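Side-chain contacts in WZI (Escherichia coli, PDB 2YNK), which is a carbohydrate-binding beta-barrel lectin of the outer membrane that underpins assembly of the group 1 capsule: residues Gly155-Leu160 against Gly367-Gly372; Gly163-Pro168 against Gly360-Gly365. All coordinates share one frame; numbering follows the deposited sequence.

Contact 1. Residues Gly155-Leu160 against Gly367-Gly372; sequences GYEGSL and GQLVAG
Glu-157 reaches from an inward-folded loop onto the inner surface of the barrel, where its side chain meets Leu-369 and Ala-371, two residues apart on strand 368-377. The aliphatic part makes the first touch: CG of Glu-157 lies 3.9 Å from CD2 of Leu-369, and the two side chains cross at about a right angle. In Leu-369 CG stands anti to the backbone N (chi1 178°), and the chi2 of 138° then turns CD2 to the glutamate. Beyond CG, the glutamate is bent at chi2 (80°), which brings the carboxylate over Ala-371. The alanine methyl lies above the face of that group, with Ala-371 CB 3.7 Å from Glu-157 CD and 3.4 Å from Glu-157 OE1. No hydrogen bond joins the two segments. The carboxylate oxygens are satisfied by the neighbouring strands instead: OE2 forms a salt bridge with Arg-387 on strand 383-393, and OE1 is hydrogen-bonded to Tyr-326 OH on strand 322-331. One acid thus spans three adjacent strands, polar at its oxygens and apolar along its stem and over one carboxylate face. Within this buried setting the arginine and the tyrosine hydroxyl would be expected to stabilise the charged form of Glu-157, while Leu-369 and Ala-371 supply only van der Waals contact.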
ATOM      1  N   GLY A 155      -5.077   4.659  -4.382  1.00 44.81           N
ATOM      2  CA  GLY A 155      -6.144   3.761  -3.996  1.00 43.34           C
ATOM      3  C   GLY A 155      -6.009   3.336  -2.558  1.00 42.31           C
ATOM      4  O   GLY A 155      -4.906   3.345  -2.005  1.00 38.02           O
ATOM      5  N   TYR A 156      -7.144   2.969  -1.961  1.00 43.83           N
ATOM      6  CA  TYR A 156      -7.188   2.453  -0.601  1.00 45.13           C
ATOM      7  C   TYR A 156      -7.338   0.935  -0.573  1.00 46.05           C
ATOM      8  O   TYR A 156      -6.904   0.280   0.373  1.00 43.11           O
ATOM      9  CB  TYR A 156      -8.324   3.117   0.180  1.00 46.49           C
ATOM     10  CG  TYR A 156      -8.000   4.533   0.604  1.00 47.80           C
ATOM     11  CD1 TYR A 156      -7.167   4.775   1.684  1.00 48.91           C
ATOM     12  CD2 TYR A 156      -8.502   5.625  -0.093  1.00 48.98           C
ATOM     13  CE1 TYR A 156      -6.855   6.068   2.078  1.00 50.65           C
ATOM     14  CE2 TYR A 156      -8.201   6.921   0.293  1.00 50.83           C
ATOM     15  CZ  TYR A 156      -7.376   7.138   1.384  1.00 50.66           C
ATOM     16  OH  TYR A 156      -7.050   8.412   1.771  1.00 47.95           O
ATOM     17  N   GLU A 157      -7.949   0.383  -1.612  1.00 49.48           N
ATOM     18  CA  GLU A 157      -8.241  -1.049  -1.659  1.00 50.49           C
ATOM     19  C   GLU A 157      -7.125  -1.850  -2.347  1.00 48.54           C
ATOM     20  O   GLU A 157      -6.991  -3.054  -2.131  1.00 47.87           O
ATOM     21  CB  GLU A 157      -9.567  -1.283  -2.371  1.00 52.62           C
ATOM     22  CG  GLU A 157     -10.397  -2.388  -1.735  1.00 55.83           C
ATOM     23  CD  GLU A 157     -11.140  -1.914  -0.505  1.00 57.27           C
ATOM     24  OE1 GLU A 157     -11.646  -0.774  -0.528  1.00 58.48           O
ATOM     25  OE2 GLU A 157     -11.224  -2.679   0.477  1.00 57.40           O
ATOM     26  N   GLY A 158      -6.326  -1.164  -3.158  1.00 47.95           N
ATOM     27  CA  GLY A 158      -5.279  -1.797  -3.944  1.00 45.69           C
ATOM     28  C   GLY A 158      -4.469  -0.805  -4.757  1.00 45.36           C
ATOM     29  O   GLY A 158      -4.892   0.336  -4.976  1.00 48.08           O
ATOM     30  N   SER A 159      -3.277  -1.229  -5.153  1.00 44.51           N
ATOM     31  CA  SER A 159      -2.568  -0.630  -6.267  1.00 45.93           C
ATOM     32  C   SER A 159      -2.635  -1.594  -7.442  1.00 46.30           C
ATOM     33  O   SER A 159      -2.450  -2.787  -7.273  1.00 46.86           O
ATOM     34  CB  SER A 159      -1.109  -0.385  -5.920  1.00 46.57           C
ATOM     35  OG  SER A 159      -0.362  -0.173  -7.112  1.00 49.35           O
ATOM     36  N   LEU A 160      -2.864  -1.075  -8.637  1.00 47.19           N
ATOM     37  CA  LEU A 160      -2.920  -1.917  -9.825  1.00 47.19           C
ATOM     38  C   LEU A 160      -1.541  -2.354 -10.306  1.00 47.32           C
ATOM     39  O   LEU A 160      -1.447  -3.218 -11.191  1.00 49.46           O
ATOM     40  CB  LEU A 160      -3.620  -1.192 -10.977  1.00 47.24           C
ATOM     41  CG  LEU A 160      -5.066  -0.741 -10.773  1.00 46.85           C
ATOM     42  CD1 LEU A 160      -5.502   0.091 -11.977  1.00 47.42           C
ATOM     43  CD2 LEU A 160      -6.000  -1.919 -10.551  1.00 45.30           C
ATOM     44  N   GLY A 367     -10.499  -9.261 -12.324  1.00 59.41           N
ATOM     45  CA  GLY A 367     -11.426  -8.994 -11.234  1.00 58.16           C
ATOM     46  C   GLY A 367     -12.161  -7.674 -11.360  1.00 59.49           C
ATOM     47  O   GLY A 367     -11.627  -6.703 -11.883  1.00 63.21           O
ATOM     48  N   GLN A 368     -13.395  -7.647 -10.869  1.00 59.95           N
ATOM     49  CA  GLN A 368     -14.180  -6.419 -10.757  1.00 59.73           C
ATOM     50  C   GLN A 368     -14.532  -6.203  -9.284  1.00 59.19           C
ATOM     51  O   GLN A 368     -14.927  -7.147  -8.595  1.00 59.17           O
ATOM     52  CB  GLN A 368     -15.454  -6.533 -11.582  1.00 60.12           C
ATOM     53  CG  GLN A 368     -15.210  -6.980 -13.005  1.00 62.12           C
ATOM     54  CD  GLN A 368     -16.494  -7.133 -13.776  1.00 63.28           C
ATOM     55  OE1 GLN A 368     -17.271  -6.191 -13.895  1.00 64.72           O
ATOM     56  NE2 GLN A 368     -16.722  -8.321 -14.312  1.00 64.30           N
ATOM     57  N   LEU A 369     -14.396  -4.966  -8.807  1.00 58.08           N
ATOM     58  CA  LEU A 369     -14.560  -4.669  -7.384  1.00 57.39           C
ATOM     59  C   LEU A 369     -15.109  -3.266  -7.127  1.00 57.20           C
ATOM     60  O   LEU A 369     -14.628  -2.287  -7.690  1.00 56.26           O
ATOM     61  CB  LEU A 369     -13.223  -4.849  -6.669  1.00 56.35           C
ATOM     62  CG  LEU A 369     -13.120  -4.558  -5.170  1.00 56.23           C
ATOM     63  CD1 LEU A 369     -12.283  -5.638  -4.508  1.00 54.96           C
ATOM     64  CD2 LEU A 369     -12.514  -3.187  -4.899  1.00 55.48           C
ATOM     65  N   VAL A 370     -16.144  -3.206  -6.297  1.00 55.95           N
ATOM     66  CA  VAL A 370     -16.660  -1.976  -5.744  1.00 55.70           C
ATOM     67  C   VAL A 370     -16.609  -2.138  -4.233  1.00 54.42           C
ATOM     68  O   VAL A 370     -17.044  -3.160  -3.703  1.00 53.22           O
ATOM     69  CB  VAL A 370     -18.114  -1.734  -6.169  1.00 57.73           C
ATOM     70  CG1 VAL A 370     -18.585  -0.368  -5.679  1.00 58.85           C
ATOM     71  CG2 VAL A 370     -18.247  -1.837  -7.680  1.00 58.79           C
ATOM     72  N   ALA A 371     -16.066  -1.148  -3.536  1.00 53.61           N
ATOM     73  CA  ALA A 371     -15.966  -1.222  -2.079  1.00 52.65           C
ATOM     74  C   ALA A 371     -16.143   0.143  -1.450  1.00 52.68           C
ATOM     75  O   ALA A 371     -15.636   1.148  -1.958  1.00 53.00           O
ATOM     76  CB  ALA A 371     -14.636  -1.811  -1.667  1.00 51.03           C
ATOM     77  N   GLY A 372     -16.883   0.169  -0.353  1.00 52.33           N
ATOM     78  CA  GLY A 372     -17.071   1.383   0.415  1.00 52.90           C
ATOM     79  C   GLY A 372     -16.574   1.110   1.811  1.00 52.20           C
ATOM     80  O   GLY A 372     -16.676  -0.024   2.295  1.00 49.76           O
TER

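Contact 2. Residues Gly163-Pro168 against Gly360-Gly365; sequences GDAMRP and GDAMGG
With Ala-165 at phi -105° and psi 57°, the chain bends at this residue and its CB points toward Ala-362, which occupies the first corner of a type I beta turn running from Asp-361 to Gly-364. With so short a side chain on each part, contact depends on the main chains themselves coming close: the CA atoms of Ala-165 and Ala-362 are 5.3 Å apart. CB of Ala-165 sits 3.8 Å from CA and 4.0 Å from CB of Ala-362, so the methyl rests against the CA–CB bond at the shoulder of the turn rather than meeting the other methyl alone. A second approach lies at the glycines, where the CA atoms of Gly-163 and Gly-360 are 5.1 Å apart and backbone faces backbone. The nearest atoms, Gly-163 N and Gly-360 O, are 4.0 Å apart, too far for a hydrogen bond; the backbone of Gly-163 is hydrogen-bonded instead to Leu-359, the residue before Gly-360.

The turn is closed by Gly-364 N donating to Asp-361 O at 3.1 Å, and Gly-364 leaves it with a positive phi. The side chain of Asp-361 leaves the backbone away from 163-168; its OD1 accepts a weak bond from Ala-362 N, and OD2 is hydrogen-bonded to His-330 ND1.

These surroundings place the loop-to-loop packing inside the barrel. His-330 ties the turn to strand 322-331, and Pro-83, from the loop between strands 69-76 and 95-104, lies against Ala-362. On the other segment Arg-167 forms a salt bridge with Glu-116 of strand 107-116 and also packs, with Pro-168, on strand 127-138.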
ATOM      1  N   GLY A 163       1.412  -3.174  -5.053  1.00 44.72           N
ATOM      2  CA  GLY A 163       0.740  -3.121  -3.784  1.00 42.84           C
ATOM      3  C   GLY A 163       1.425  -3.943  -2.714  1.00 42.63           C
ATOM      4  O   GLY A 163       2.644  -4.120  -2.709  1.00 41.16           O
ATOM      5  N   ASP A 164       0.577  -4.520  -1.873  1.00 42.75           N
ATOM      6  CA  ASP A 164       0.851  -4.848  -0.494  1.00 41.02           C
ATOM      7  C   ASP A 164       0.442  -6.260  -0.139  1.00 41.11           C
ATOM      8  O   ASP A 164       0.587  -6.654   1.015  1.00 38.41           O
ATOM      9  CB  ASP A 164      -0.090  -3.952   0.302  1.00 43.78           C
ATOM     10  CG  ASP A 164       0.474  -3.502   1.586  1.00 44.35           C
ATOM     11  OD1 ASP A 164       1.712  -3.447   1.718  1.00 45.17           O
ATOM     12  OD2 ASP A 164      -0.344  -3.164   2.452  1.00 45.93           O
ATOM     13  N   ALA A 165      -0.086  -6.998  -1.125  1.00 41.29           N
ATOM     14  CA  ALA A 165      -0.912  -8.178  -0.907  1.00 42.09           C
ATOM     15  C   ALA A 165      -0.122  -9.441  -1.215  1.00 44.33           C
ATOM     16  O   ALA A 165      -0.519 -10.259  -2.055  1.00 45.81           O
ATOM     17  CB  ALA A 165      -2.140  -8.091  -1.803  1.00 42.57           C
HETATM   18  N   MSE A 166       1.008  -9.582  -0.532  1.00 45.08           N
HETATM   19  CA  MSE A 166       2.109 -10.431  -0.988  1.00 47.48           C
HETATM   20  C   MSE A 166       3.266 -10.151  -0.080  1.00 48.42           C
HETATM   21  O   MSE A 166       3.303  -9.121   0.586  1.00 47.16           O
HETATM   22  CB  MSE A 166       2.520 -10.010  -2.397  1.00 48.41           C
HETATM   23  CG  MSE A 166       2.375  -8.478  -2.472  1.00 48.54           C
HETATM   24 SE   MSE A 166       3.976  -7.680  -3.218  1.00 50.73          SE
HETATM   25  CE  MSE A 166       4.935  -7.396  -1.519  1.00 55.62           C
ATOM     26  N   ARG A 167       4.238 -11.051  -0.050  1.00 49.35           N
ATOM     27  CA  ARG A 167       5.356 -10.890   0.859  1.00 48.06           C
ATOM     28  C   ARG A 167       6.332  -9.918   0.233  1.00 48.16           C
ATOM     29  O   ARG A 167       6.637 -10.045  -0.958  1.00 49.48           O
ATOM     30  CB  ARG A 167       6.026 -12.229   1.155  1.00 46.82           C
ATOM     31  CG  ARG A 167       5.055 -13.228   1.743  1.00 48.32           C
ATOM     32  CD  ARG A 167       5.724 -14.535   2.121  1.00 50.19           C
ATOM     33  NE  ARG A 167       5.826 -14.637   3.565  1.00 50.37           N
ATOM     34  CZ  ARG A 167       5.044 -15.375   4.335  1.00 52.80           C
ATOM     35  NH1 ARG A 167       4.095 -16.147   3.828  1.00 54.30           N
ATOM     36  NH2 ARG A 167       5.234 -15.359   5.638  1.00 55.71           N
ATOM     37  N   PRO A 168       6.815  -8.941   1.023  1.00 46.56           N
ATOM     38  CA  PRO A 168       7.727  -7.944   0.484  1.00 47.34           C
ATOM     39  C   PRO A 168       9.013  -8.605  -0.005  1.00 49.30           C
ATOM     40  O   PRO A 168       9.434  -9.626   0.559  1.00 50.49           O
ATOM     41  CB  PRO A 168       7.985  -7.012   1.673  1.00 46.84           C
ATOM     42  CG  PRO A 168       7.694  -7.837   2.880  1.00 47.06           C
ATOM     43  CD  PRO A 168       6.608  -8.779   2.474  1.00 46.89           C
ATOM     44  N   GLY A 360       0.323  -6.822  -7.703  1.00 47.55           N
ATOM     45  CA  GLY A 360      -0.560  -5.722  -8.030  1.00 47.04           C
ATOM     46  C   GLY A 360      -1.724  -5.727  -7.079  1.00 46.75           C
ATOM     47  O   GLY A 360      -1.527  -5.759  -5.873  1.00 50.99           O
ATOM     48  N   ASP A 361      -2.937  -5.707  -7.621  1.00 46.98           N
ATOM     49  CA  ASP A 361      -4.146  -5.565  -6.809  1.00 48.83           C
ATOM     50  C   ASP A 361      -4.466  -6.835  -6.020  1.00 47.61           C
ATOM     51  O   ASP A 361      -4.256  -7.941  -6.502  1.00 48.22           O
ATOM     52  CB  ASP A 361      -5.335  -5.194  -7.709  1.00 50.63           C
ATOM     53  CG  ASP A 361      -6.510  -4.602  -6.933  1.00 52.63           C
ATOM     54  OD1 ASP A 361      -6.443  -4.464  -5.680  1.00 53.83           O
ATOM     55  OD2 ASP A 361      -7.513  -4.272  -7.599  1.00 52.86           O
ATOM     56  N   ALA A 362      -5.014  -6.664  -4.820  1.00 48.20           N
ATOM     57  CA  ALA A 362      -5.281  -7.791  -3.911  1.00 48.22           C
ATOM     58  C   ALA A 362      -6.087  -8.951  -4.551  1.00 48.76           C
ATOM     59  O   ALA A 362      -5.902 -10.104  -4.182  1.00 46.51           O
ATOM     60  CB  ALA A 362      -5.966  -7.294  -2.641  1.00 44.20           C
HETATM   61  N   MSE A 363      -6.971  -8.619  -5.489  1.00 51.58           N
HETATM   62  CA  MSE A 363      -7.825  -9.585  -6.204  1.00 54.07           C
HETATM   63  C   MSE A 363      -7.117 -10.538  -7.131  1.00 55.63           C
HETATM   64  O   MSE A 363      -7.507 -11.698  -7.271  1.00 54.72           O
HETATM   65  CB  MSE A 363      -8.708  -8.816  -7.182  1.00 55.86           C
HETATM   66  CG  MSE A 363     -10.070  -8.518  -6.614  1.00 58.66           C
HETATM   67 SE   MSE A 363     -11.094  -7.454  -7.918  1.00 67.41          SE
HETATM   68  CE  MSE A 363      -9.723  -6.342  -8.798  1.00 63.18           C
ATOM     69  N   GLY A 364      -6.095 -10.033  -7.812  1.00 56.05           N
ATOM     70  CA  GLY A 364      -5.509 -10.729  -8.944  1.00 55.34           C
ATOM     71  C   GLY A 364      -6.108 -10.153 -10.202  1.00 55.58           C
ATOM     72  O   GLY A 364      -6.757  -9.109 -10.169  1.00 55.80           O
ATOM     73  N   GLY A 365      -5.886 -10.837 -11.314  1.00 57.12           N
ATOM     74  CA  GLY A 365      -6.352 -10.370 -12.612  1.00 58.02           C
ATOM     75  C   GLY A 365      -7.768 -10.808 -12.927  1.00 58.83           C
ATOM     76  O   GLY A 365      -8.288 -11.747 -12.325  1.00 57.67           O
TER

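In the fold
From the N terminus, the chain reaches 155-160 and then 163-168 within one loop between strands 151-152 and 170-176. It next builds the barrel wall from strand 170-176 to strand 322-331 before returning as the loop 360-365 and the start of strand 368-377. The partners are met in reverse order, so contact 2 closes the shorter loop and contact 1 the longer one around it. Their centres lie about 11 Å apart, and they meet where Met-363, a selenomethionine, packs on Leu-369 and Asp-361 on Gly-158. Together they fasten an inward-folded loop to strand 368-377 and the loop leading into it, filling part of the barrel interior.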